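Local coordinates for protein alpha-rhamnosidase (Dictyoglomus thermophilum, PDB 6I60) that probably hydrolyses terminal non-reducing alpha-L-rhamnose residues from alpha-L-rhamnosides such as rhamnosylated flavonoids, at residues G485-N489 / H818-M822; L490-P494 / F526-Y530; L745-I749 / I767-L771; Y789-M795 / R806-L810. All blocks are in the same frame, centred on the assembly; numbering follows the deposited sequence.

Interaction 1 of 4, residues G485-N489 / H818-M822; sequences GQLSN and HNHIM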
# COMPACT_ATOMS: atom_id res chain seq x y z
N GLY A 485 5.84 7.40 -6.84
CA GLY A 485 5.21 8.17 -5.78
C GLY A 485 4.42 7.30 -4.82
O GLY A 485 4.44 7.53 -3.61
N GLN A 486 3.73 6.29 -5.35
CA GLN A 486 2.97 5.39 -4.49
C GLN A 486 3.90 4.57 -3.60
O GLN A 486 3.69 4.47 -2.38
CB GLN A 486 2.09 4.47 -5.34
CG GLN A 486 1.25 3.49 -4.53
CD GLN A 486 0.25 4.19 -3.63
OE1 GLN A 486 -0.84 4.56 -4.06
NE2 GLN A 486 0.62 4.37 -2.36
N LEU A 487 4.94 3.98 -4.19
CA LEU A 487 5.91 3.23 -3.41
C LEU A 487 6.61 4.12 -2.39
O LEU A 487 6.89 3.69 -1.26
CB LEU A 487 6.94 2.57 -4.33
CG LEU A 487 6.39 1.49 -5.26
CD1 LEU A 487 7.52 0.71 -5.91
CD2 LEU A 487 5.46 0.57 -4.50
N SER A 488 6.88 5.38 -2.76
CA SER A 488 7.46 6.33 -1.82
C SER A 488 6.57 6.57 -0.62
O SER A 488 7.06 6.99 0.44
CB SER A 488 7.75 7.65 -2.53
OG SER A 488 8.96 7.58 -3.25
N ASN A 489 5.26 6.33 -0.75
CA ASN A 489 4.30 6.58 0.32
C ASN A 489 3.71 5.29 0.87
O ASN A 489 2.54 5.25 1.26
CB ASN A 489 3.20 7.51 -0.18
CG ASN A 489 3.62 8.96 -0.18
OD1 ASN A 489 3.96 9.52 0.87
ND2 ASN A 489 3.60 9.58 -1.35
N HIS A 818 6.84 17.69 -3.02
CA HIS A 818 7.01 17.22 -4.39
C HIS A 818 6.94 15.70 -4.51
O HIS A 818 7.47 15.14 -5.48
CB HIS A 818 8.33 17.73 -4.96
CG HIS A 818 8.27 19.14 -5.47
ND1 HIS A 818 8.71 19.50 -6.73
CD2 HIS A 818 7.81 20.28 -4.89
CE1 HIS A 818 8.52 20.79 -6.90
NE2 HIS A 818 7.98 21.29 -5.80
N ASN A 819 6.31 15.03 -3.56
CA ASN A 819 6.15 13.58 -3.62
C ASN A 819 4.85 13.18 -2.93
O ASN A 819 4.83 12.44 -1.95
CB ASN A 819 7.36 12.88 -3.01
CG ASN A 819 7.49 11.43 -3.46
OD1 ASN A 819 6.58 10.88 -4.09
ND2 ASN A 819 8.61 10.81 -3.14
N HIS A 820 3.73 13.67 -3.45
CA HIS A 820 2.42 13.32 -2.94
C HIS A 820 1.75 12.29 -3.84
O HIS A 820 2.11 12.13 -5.01
CB HIS A 820 1.53 14.56 -2.82
CG HIS A 820 1.59 15.21 -1.47
ND1 HIS A 820 2.78 15.55 -0.86
CD2 HIS A 820 0.61 15.56 -0.61
CE1 HIS A 820 2.52 16.10 0.31
NE2 HIS A 820 1.21 16.12 0.49
N ILE A 821 0.77 11.59 -3.28
CA ILE A 821 0.10 10.50 -3.96
C ILE A 821 -1.40 10.73 -4.13
O ILE A 821 -2.06 9.96 -4.83
CB ILE A 821 0.35 9.15 -3.24
CG1 ILE A 821 0.00 7.96 -4.14
CG2 ILE A 821 -0.41 9.10 -1.92
CD1 ILE A 821 0.47 8.10 -5.57
N MET A 822 -1.95 11.79 -3.53
CA MET A 822 -3.40 11.99 -3.58
C MET A 822 -3.88 12.22 -5.01
O MET A 822 -4.96 11.76 -5.39
CB MET A 822 -3.80 13.17 -2.69
CG MET A 822 -2.82 14.33 -2.71
SD MET A 822 -3.20 15.56 -1.45
CE MET A 822 -2.55 17.05 -2.22
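At the C-terminal end of helix 473-488, in the catalytic (alpha/alpha)6 domain, Asn489 and Ser488 meet Asn819 and Ile821 of an irregular segment. Asn489 is the main polar clasp. Its ND2 donates to Asn819 O at 3.2 Å in a nearly straight bond (165°), with the acceptor close to the Asn489 amide plane but the nitrogen above the carbonyl plane of Asn819. A weak second bond from ND2 goes back to Gly485 O, while OD1 is taken up by Thr495. The amide of Asn819 lies over the last turn: with CG anti to the backbone N (chi1 -160°), OD1 sits 3.5 Å from Gly485 CA, and ND2 gives a weak bond to Ser488 OG at 3.3 Å, an oxygen that is also paired with Trp484 O. Beside these amides Ile821 supplies the apolar half of the contact. Its CD1 rests on the helix backbone, 3.8 Å from Gln486 CA, and its CB lies 3.8 Å from Asn489 ND2. Side-chain amides thus dock the buried loop between helices 792-797 and 826-835 on the C-terminal turn of helix 473-488, as expected where loops connect the helices of an (alpha/alpha)6 barrel.

Interaction 2 of 4, residues L490-P494 / F526-Y530; sequences LMSIP and FYRKY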
# COMPACT_ATOMS: atom_id res chain seq x y z
N LEU A 490 4.51 4.23 0.92
CA LEU A 490 4.10 2.94 1.49
C LEU A 490 5.15 2.55 2.52
O LEU A 490 6.15 1.89 2.20
CB LEU A 490 3.95 1.88 0.40
CG LEU A 490 2.73 2.01 -0.53
CD1 LEU A 490 2.69 0.86 -1.53
CD2 LEU A 490 1.44 2.07 0.27
N MET A 491 4.93 2.95 3.77
CA MET A 491 5.83 2.64 4.88
C MET A 491 5.02 1.96 5.98
O MET A 491 4.83 2.52 7.07
CB MET A 491 6.52 3.91 5.40
CG MET A 491 7.39 4.60 4.37
SD MET A 491 8.78 3.57 3.88
CE MET A 491 9.39 3.06 5.49
N SER A 492 4.52 0.76 5.68
CA SER A 492 3.61 0.00 6.55
C SER A 492 2.26 0.70 6.69
O SER A 492 1.27 0.08 7.08
CB SER A 492 4.24 -0.24 7.93
OG SER A 492 4.07 0.88 8.78
N ILE A 493 2.22 2.00 6.37
CA ILE A 493 0.97 2.75 6.30
C ILE A 493 1.00 3.65 5.09
O ILE A 493 2.06 4.16 4.68
CB ILE A 493 0.73 3.60 7.57
CG1 ILE A 493 1.95 4.49 7.86
CG2 ILE A 493 0.41 2.71 8.77
CD1 ILE A 493 1.66 5.63 8.81
N PRO A 494 -0.16 3.87 4.46
CA PRO A 494 -0.23 4.80 3.33
C PRO A 494 -0.05 6.23 3.81
O PRO A 494 -0.89 6.76 4.55
CB PRO A 494 -1.62 4.56 2.74
CG PRO A 494 -2.41 3.99 3.87
CD PRO A 494 -1.45 3.20 4.71
N PHE A 526 -1.50 -5.49 2.50
CA PHE A 526 -1.23 -4.17 3.06
C PHE A 526 -2.51 -3.52 3.58
O PHE A 526 -2.52 -2.95 4.67
CB PHE A 526 -0.57 -3.29 2.00
CG PHE A 526 -0.03 -2.00 2.54
CD1 PHE A 526 1.22 -1.95 3.13
CD2 PHE A 526 -0.77 -0.83 2.46
CE1 PHE A 526 1.72 -0.76 3.63
CE2 PHE A 526 -0.28 0.36 2.95
CZ PHE A 526 0.97 0.40 3.54
N TYR A 527 -3.60 -3.61 2.81
CA TYR A 527 -4.82 -2.92 3.19
C TYR A 527 -5.53 -3.63 4.34
O TYR A 527 -6.21 -2.98 5.14
CB TYR A 527 -5.75 -2.79 1.99
CG TYR A 527 -5.34 -1.68 1.05
CD1 TYR A 527 -4.80 -0.50 1.54
CD2 TYR A 527 -5.47 -1.82 -0.33
CE1 TYR A 527 -4.42 0.52 0.69
CE2 TYR A 527 -5.09 -0.80 -1.19
CZ TYR A 527 -4.57 0.36 -0.67
OH TYR A 527 -4.18 1.37 -1.52
N ARG A 528 -5.39 -4.95 4.44
CA ARG A 528 -5.98 -5.67 5.56
C ARG A 528 -5.37 -5.22 6.88
O ARG A 528 -6.07 -5.09 7.89
CB ARG A 528 -5.79 -7.18 5.37
CG ARG A 528 -6.87 -7.84 4.53
CD ARG A 528 -6.51 -9.28 4.22
NE ARG A 528 -7.39 -10.22 4.90
CZ ARG A 528 -6.97 -11.14 5.77
NH1 ARG A 528 -5.69 -11.25 6.06
NH2 ARG A 528 -7.85 -11.96 6.34
N LYS A 529 -4.06 -4.96 6.89
CA LYS A 529 -3.41 -4.41 8.08
C LYS A 529 -3.87 -2.98 8.34
O LYS A 529 -4.08 -2.60 9.49
CB LYS A 529 -1.89 -4.48 7.93
CG LYS A 529 -1.12 -3.88 9.09
CD LYS A 529 -0.41 -2.61 8.67
CE LYS A 529 0.49 -2.09 9.78
NZ LYS A 529 0.42 -0.60 9.89
N TYR A 530 -4.01 -2.18 7.28
CA TYR A 530 -4.43 -0.80 7.46
C TYR A 530 -5.90 -0.71 7.86
O TYR A 530 -6.28 0.17 8.64
CB TYR A 530 -4.18 0.01 6.18
CG TYR A 530 -4.38 1.49 6.36
CD1 TYR A 530 -3.69 2.20 7.34
CD2 TYR A 530 -5.27 2.20 5.55
CE1 TYR A 530 -3.87 3.56 7.51
CE2 TYR A 530 -5.46 3.56 5.71
CZ TYR A 530 -4.76 4.24 6.69
OH TYR A 530 -4.94 5.59 6.86
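Phe526 and Tyr530, one turn apart on helix 524-535 of the (alpha/alpha)6 catalytic domain, receive the irregular segment 490-494 between them and Lys529. Pro494 is the wedge. Its CG stands over the centre of the Tyr530 ring in a CH-pi contact, 3.6 Å from the centroid and only 12° off the ring normal, while the neighbouring CD reaches Phe526 CE2 at 3.5 Å. The end of the Phe526 ring serves as a buttress for the rest of the turn: CZ comes within 3.4 Å of Ser492 C, CE2 within 3.6 Å of Leu490 CD2, and the nitrogens of Ser492 and Pro494 lie at its edge, in the ring plane. Both aromatic side chains leave the helix with CG anti to the backbone N (chi1 -170° for Phe526), which sends them out together toward the loop.

Farther round, Ile493 contributes CG2, which lies 3.5 Å from Lys529 NZ and more loosely against Tyr530. Tyr530 OH makes weak bonds to Gly505 O and Ile548 O beyond the contact, and Met507 of helix 507-512 touches the same side chain; Ala510 of that helix packs on Pro494. The lysine chain, bent at its second and fourth torsions, brings its amine to a buried crossroads where Asp533 supplies a salt bridge and Gln220 O a further acceptor. From there Lys529 NZ donates to Ser492 O at 3.0 Å, approaching from above the carbonyl plane rather than along a lone pair.

Interaction 3 of 4, residues L745-I749 / I767-L771; sequences LLEDI and IFDVL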
# COMPACT_ATOMS: atom_id res chain seq x y z
N LEU A 745 -20.57 21.08 -17.52
CA LEU A 745 -19.25 20.55 -17.20
C LEU A 745 -18.33 20.60 -18.42
O LEU A 745 -17.17 21.00 -18.31
CB LEU A 745 -19.37 19.12 -16.67
CG LEU A 745 -18.06 18.35 -16.51
CD1 LEU A 745 -17.16 19.05 -15.51
CD2 LEU A 745 -18.34 16.92 -16.07
N LEU A 746 -18.85 20.22 -19.59
CA LEU A 746 -18.03 20.22 -20.80
C LEU A 746 -17.63 21.63 -21.20
O LEU A 746 -16.48 21.87 -21.59
CB LEU A 746 -18.79 19.54 -21.94
CG LEU A 746 -18.97 18.02 -21.83
CD1 LEU A 746 -20.01 17.52 -22.83
CD2 LEU A 746 -17.64 17.30 -22.03
N GLU A 747 -18.56 22.59 -21.10
CA GLU A 747 -18.24 23.96 -21.47
C GLU A 747 -17.25 24.59 -20.49
O GLU A 747 -16.41 25.39 -20.90
CB GLU A 747 -19.52 24.80 -21.55
CG GLU A 747 -20.49 24.32 -22.62
CD GLU A 747 -21.71 25.21 -22.75
OE1 GLU A 747 -22.13 25.47 -23.90
OE2 GLU A 747 -22.24 25.65 -21.71
N ASP A 748 -17.34 24.23 -19.21
CA ASP A 748 -16.35 24.72 -18.25
C ASP A 748 -14.98 24.11 -18.52
O ASP A 748 -13.96 24.74 -18.23
CB ASP A 748 -16.81 24.42 -16.83
CG ASP A 748 -16.13 25.31 -15.80
OD1 ASP A 748 -16.77 26.28 -15.35
OD2 ASP A 748 -14.97 25.03 -15.45
N ILE A 749 -14.94 22.90 -19.07
CA ILE A 749 -13.67 22.26 -19.38
C ILE A 749 -13.10 22.79 -20.69
O ILE A 749 -11.92 23.16 -20.77
CB ILE A 749 -13.85 20.73 -19.43
CG1 ILE A 749 -14.03 20.16 -18.02
CG2 ILE A 749 -12.66 20.07 -20.12
CD1 ILE A 749 -14.43 18.70 -18.01
N ILE A 767 -13.46 12.84 -12.31
CA ILE A 767 -13.77 13.61 -13.50
C ILE A 767 -13.48 12.82 -14.77
O ILE A 767 -14.24 12.89 -15.74
CB ILE A 767 -13.01 14.95 -13.49
CG1 ILE A 767 -13.33 15.76 -14.74
CG2 ILE A 767 -11.51 14.72 -13.36
CD1 ILE A 767 -13.35 17.26 -14.51
N PHE A 768 -12.40 12.04 -14.78
CA PHE A 768 -12.05 11.30 -15.99
C PHE A 768 -13.06 10.19 -16.27
O PHE A 768 -13.41 9.94 -17.43
CB PHE A 768 -10.64 10.72 -15.87
CG PHE A 768 -9.57 11.76 -15.81
CD1 PHE A 768 -9.12 12.37 -16.96
CD2 PHE A 768 -9.02 12.14 -14.60
CE1 PHE A 768 -8.13 13.34 -16.91
CE2 PHE A 768 -8.03 13.10 -14.54
CZ PHE A 768 -7.59 13.70 -15.70
N ASP A 769 -13.55 9.52 -15.22
CA ASP A 769 -14.54 8.48 -15.41
C ASP A 769 -15.90 9.05 -15.80
O ASP A 769 -16.66 8.39 -16.52
CB ASP A 769 -14.66 7.63 -14.14
CG ASP A 769 -13.46 6.73 -13.92
OD1 ASP A 769 -13.01 6.09 -14.89
OD2 ASP A 769 -12.97 6.67 -12.78
N VAL A 770 -16.22 10.26 -15.34
CA VAL A 770 -17.51 10.86 -15.67
C VAL A 770 -17.59 11.16 -17.16
O VAL A 770 -18.57 10.82 -17.83
CB VAL A 770 -17.76 12.12 -14.82
CG1 VAL A 770 -18.78 13.02 -15.50
CG2 VAL A 770 -18.23 11.74 -13.43
N LEU A 771 -16.55 11.80 -17.71
CA LEU A 771 -16.54 12.10 -19.14
C LEU A 771 -16.49 10.83 -19.98
O LEU A 771 -17.09 10.77 -21.05
CB LEU A 771 -15.37 13.01 -19.49
CG LEU A 771 -15.05 14.16 -18.53
CD1 LEU A 771 -13.66 14.71 -18.81
CD2 LEU A 771 -16.09 15.25 -18.62
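Leu745, Leu746 and Ile749 face Ile767, Val770 and Leu771 from two helical segments whose axes stay 12.5 Å apart at closest approach. With a signed crossing angle of -121°, the two segments cross steeply, nearer antiparallel than parallel. The nearest CA pair, Leu746 and Leu771, is still 8.4 Å apart, and the space between the backbones is bridged by branched side chains.

Leu771 CD2 is the hub. It touches Leu745 CD2 at 3.8 Å and Ile749 CD1 at 3.9 Å, and more distantly Leu746 CD2. Leu745 spreads its two methyls over different neighbours: CD2 also meets Val770 CG1 at 4.0 Å, whereas CD1 approaches Ile767 CD1 at 4.3 Å.

This is purely apolar packing between helices 738-750 and 761-773 of the (alpha/alpha)6 barrel, buried although the centre of the contact lies about 29 Å from the centre of the chain. Other helices close the group: Thr725 of helix 722-729 touches both Leu745 and Ile767, and Val779 and Ile783 of helix 777-784 lie against Ile749.

The two isoleucines reach for each other tip to tip, with CD1 atoms 3.9 Å apart. In Ile767, CG1 is anti to the backbone N (chi1 180°), which carries CD1 out toward helix 738-750. Ile749 extends in turn, placing its CD1 against both Ile767 and Leu771.

Interaction 4 of 4, residues Y789-M795 / R806-L810; sequences YPSFGYM and RWEKL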
# COMPACT_ATOMS: atom_id res chain seq x y z
N TYR A 789 0.03 24.57 -17.37
CA TYR A 789 -0.68 24.65 -16.10
C TYR A 789 -2.18 24.80 -16.35
O TYR A 789 -2.59 25.55 -17.24
CB TYR A 789 -0.16 25.82 -15.27
CG TYR A 789 -0.96 26.07 -14.01
CD1 TYR A 789 -2.07 26.91 -14.01
CD2 TYR A 789 -0.59 25.47 -12.81
CE1 TYR A 789 -2.80 27.13 -12.87
CE2 TYR A 789 -1.31 25.69 -11.66
CZ TYR A 789 -2.42 26.52 -11.69
OH TYR A 789 -3.14 26.74 -10.54
N PRO A 790 -3.03 24.11 -15.57
CA PRO A 790 -2.64 23.10 -14.59
C PRO A 790 -2.88 21.67 -15.08
O PRO A 790 -4.00 21.34 -15.48
CB PRO A 790 -3.54 23.42 -13.39
CG PRO A 790 -4.76 24.10 -13.99
CD PRO A 790 -4.44 24.49 -15.42
N SER A 791 -1.85 20.83 -15.04
CA SER A 791 -1.97 19.47 -15.53
C SER A 791 -0.84 18.63 -14.96
O SER A 791 0.10 19.15 -14.35
CB SER A 791 -1.95 19.43 -17.06
OG SER A 791 -0.69 19.82 -17.55
N PHE A 792 -0.94 17.31 -15.17
CA PHE A 792 0.13 16.42 -14.76
C PHE A 792 1.34 16.56 -15.67
O PHE A 792 2.48 16.35 -15.22
CB PHE A 792 -0.36 14.97 -14.74
CG PHE A 792 -1.47 14.73 -13.76
CD1 PHE A 792 -1.19 14.38 -12.46
CD2 PHE A 792 -2.80 14.87 -14.15
CE1 PHE A 792 -2.21 14.16 -11.55
CE2 PHE A 792 -3.82 14.66 -13.24
CZ PHE A 792 -3.52 14.31 -11.94
N GLY A 793 1.13 16.90 -16.94
CA GLY A 793 2.24 17.14 -17.83
C GLY A 793 3.07 18.35 -17.43
O GLY A 793 4.29 18.36 -17.61
N TYR A 794 2.42 19.37 -16.87
CA TYR A 794 3.16 20.54 -16.40
C TYR A 794 4.13 20.18 -15.29
O TYR A 794 5.20 20.78 -15.18
CB TYR A 794 2.18 21.62 -15.93
CG TYR A 794 2.85 22.89 -15.45
CD1 TYR A 794 3.70 23.60 -16.29
CD2 TYR A 794 2.63 23.36 -14.17
CE1 TYR A 794 4.31 24.76 -15.86
CE2 TYR A 794 3.24 24.52 -13.73
CZ TYR A 794 4.08 25.22 -14.58
OH TYR A 794 4.69 26.37 -14.14
N MET A 795 3.77 19.19 -14.45
CA MET A 795 4.71 18.73 -13.43
C MET A 795 5.93 18.08 -14.07
O MET A 795 7.07 18.34 -13.66
CB MET A 795 4.02 17.74 -12.49
CG MET A 795 2.75 18.26 -11.84
SD MET A 795 2.14 17.14 -10.57
CE MET A 795 0.54 17.86 -10.22
N ARG A 806 0.70 20.18 -4.98
CA ARG A 806 -0.08 21.26 -5.57
C ARG A 806 0.18 21.34 -7.07
O ARG A 806 1.24 20.93 -7.56
CB ARG A 806 0.26 22.60 -4.91
CG ARG A 806 0.67 22.48 -3.46
CD ARG A 806 -0.54 22.60 -2.54
NE ARG A 806 -1.42 23.67 -2.98
CZ ARG A 806 -1.28 24.94 -2.63
NH1 ARG A 806 -0.28 25.31 -1.83
NH2 ARG A 806 -2.13 25.85 -3.07
N TRP A 807 -0.81 21.88 -7.80
CA TRP A 807 -0.65 22.05 -9.24
C TRP A 807 0.44 23.06 -9.55
O TRP A 807 1.20 22.89 -10.52
CB TRP A 807 -1.97 22.48 -9.86
CG TRP A 807 -3.08 21.47 -9.73
CD1 TRP A 807 -4.17 21.55 -8.92
CD2 TRP A 807 -3.21 20.23 -10.45
NE1 TRP A 807 -4.97 20.45 -9.08
CE2 TRP A 807 -4.40 19.62 -10.01
CE3 TRP A 807 -2.43 19.59 -11.41
CZ2 TRP A 807 -4.84 18.39 -10.50
CZ3 TRP A 807 -2.86 18.36 -11.90
CH2 TRP A 807 -4.05 17.78 -11.45
N GLU A 808 0.54 24.12 -8.76
CA GLU A 808 1.52 25.17 -9.00
C GLU A 808 2.91 24.72 -8.57
O GLU A 808 3.07 23.99 -7.59
CB GLU A 808 1.14 26.44 -8.24
CG GLU A 808 -0.26 26.96 -8.56
CD GLU A 808 -1.33 26.33 -7.69
OE1 GLU A 808 -1.04 25.99 -6.52
OE2 GLU A 808 -2.47 26.18 -8.18
N LYS A 809 3.92 25.16 -9.32
CA LYS A 809 5.30 24.89 -8.95
C LYS A 809 5.67 25.73 -7.74
O LYS A 809 5.78 26.96 -7.84
CB LYS A 809 6.23 25.17 -10.13
CG LYS A 809 7.70 25.17 -9.78
CD LYS A 809 8.51 24.35 -10.77
CE LYS A 809 9.98 24.74 -10.73
NZ LYS A 809 10.77 23.95 -11.72
N LEU A 810 5.86 25.09 -6.60
CA LEU A 810 6.16 25.77 -5.35
C LEU A 810 7.34 25.09 -4.67
O LEU A 810 7.31 23.88 -4.43
CB LEU A 810 4.94 25.78 -4.42
CG LEU A 810 3.75 26.61 -4.91
CD1 LEU A 810 2.44 25.90 -4.62
CD2 LEU A 810 3.77 27.98 -4.27
O HOH W 1 3.75 26.81 -11.41
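Trp807 is the tight heart of this contact, inserted between Pro790, Phe792 and Met795. Its six-membered ring presents an edge to the face of Phe792 in a T-shaped pair, centroids 5.0 Å apart and planes at 75°, with CH2 standing above the phenylalanine toward the rim of its ring. Met795 CE lies 3.6 Å from Trp807 CE3, and Pro790 CB packs on Trp807 CB at 4.0 Å. The peptide bond before Pro790 is cis, and the same CB lies over the centre of the Tyr789 ring. Ser791 N-caps the helix, its OG accepting from Tyr794 N at 3.2 Å and also hydrogen-bonded to Thr788 O.

Toward solvent the contact loosens. A water links Tyr794 OH to the Lys809 backbone: it accepts from Lys809 N at 2.7 Å and lies 2.9 Å from the hydroxyl. The lysine amine leads away to Glu798. On the more exposed side Tyr789 OH donates to Glu808 OE2 at 2.5 Å, using the anti lone pair of that oxygen, which also accepts from Gly617 N. The apolar side thus helps to hold the indole, which Phe823 and a weak bond from NE1 to Thr759 O also engage, while one carboxylate oxygen ties both segments to the loop at Gly617.

Overall arrangement
All four contacts belong to the 6-hairpin glycosidase domain. Interactions 1 and 2 are deep, their centres about 11 and 5 Å from the centre of the chain, and follow one another along the sequence where helix 473-488 runs into its loop. Amide side chains bond across interaction 1; in interaction 2 a lysine amine meets a backbone carbonyl beside aromatic and proline packing. Interaction 3, its centre about 29 Å from that of the chain, is also buried yet wholly aliphatic, the one helix-to-helix contact of the set. Interaction 4 is only partly buried, mixing buried aromatic packing with a water-bridged outer side. It touches interaction 1 through His818 NE2 and Leu810 O, 3.0 Å apart and probably hydrogen-bonded.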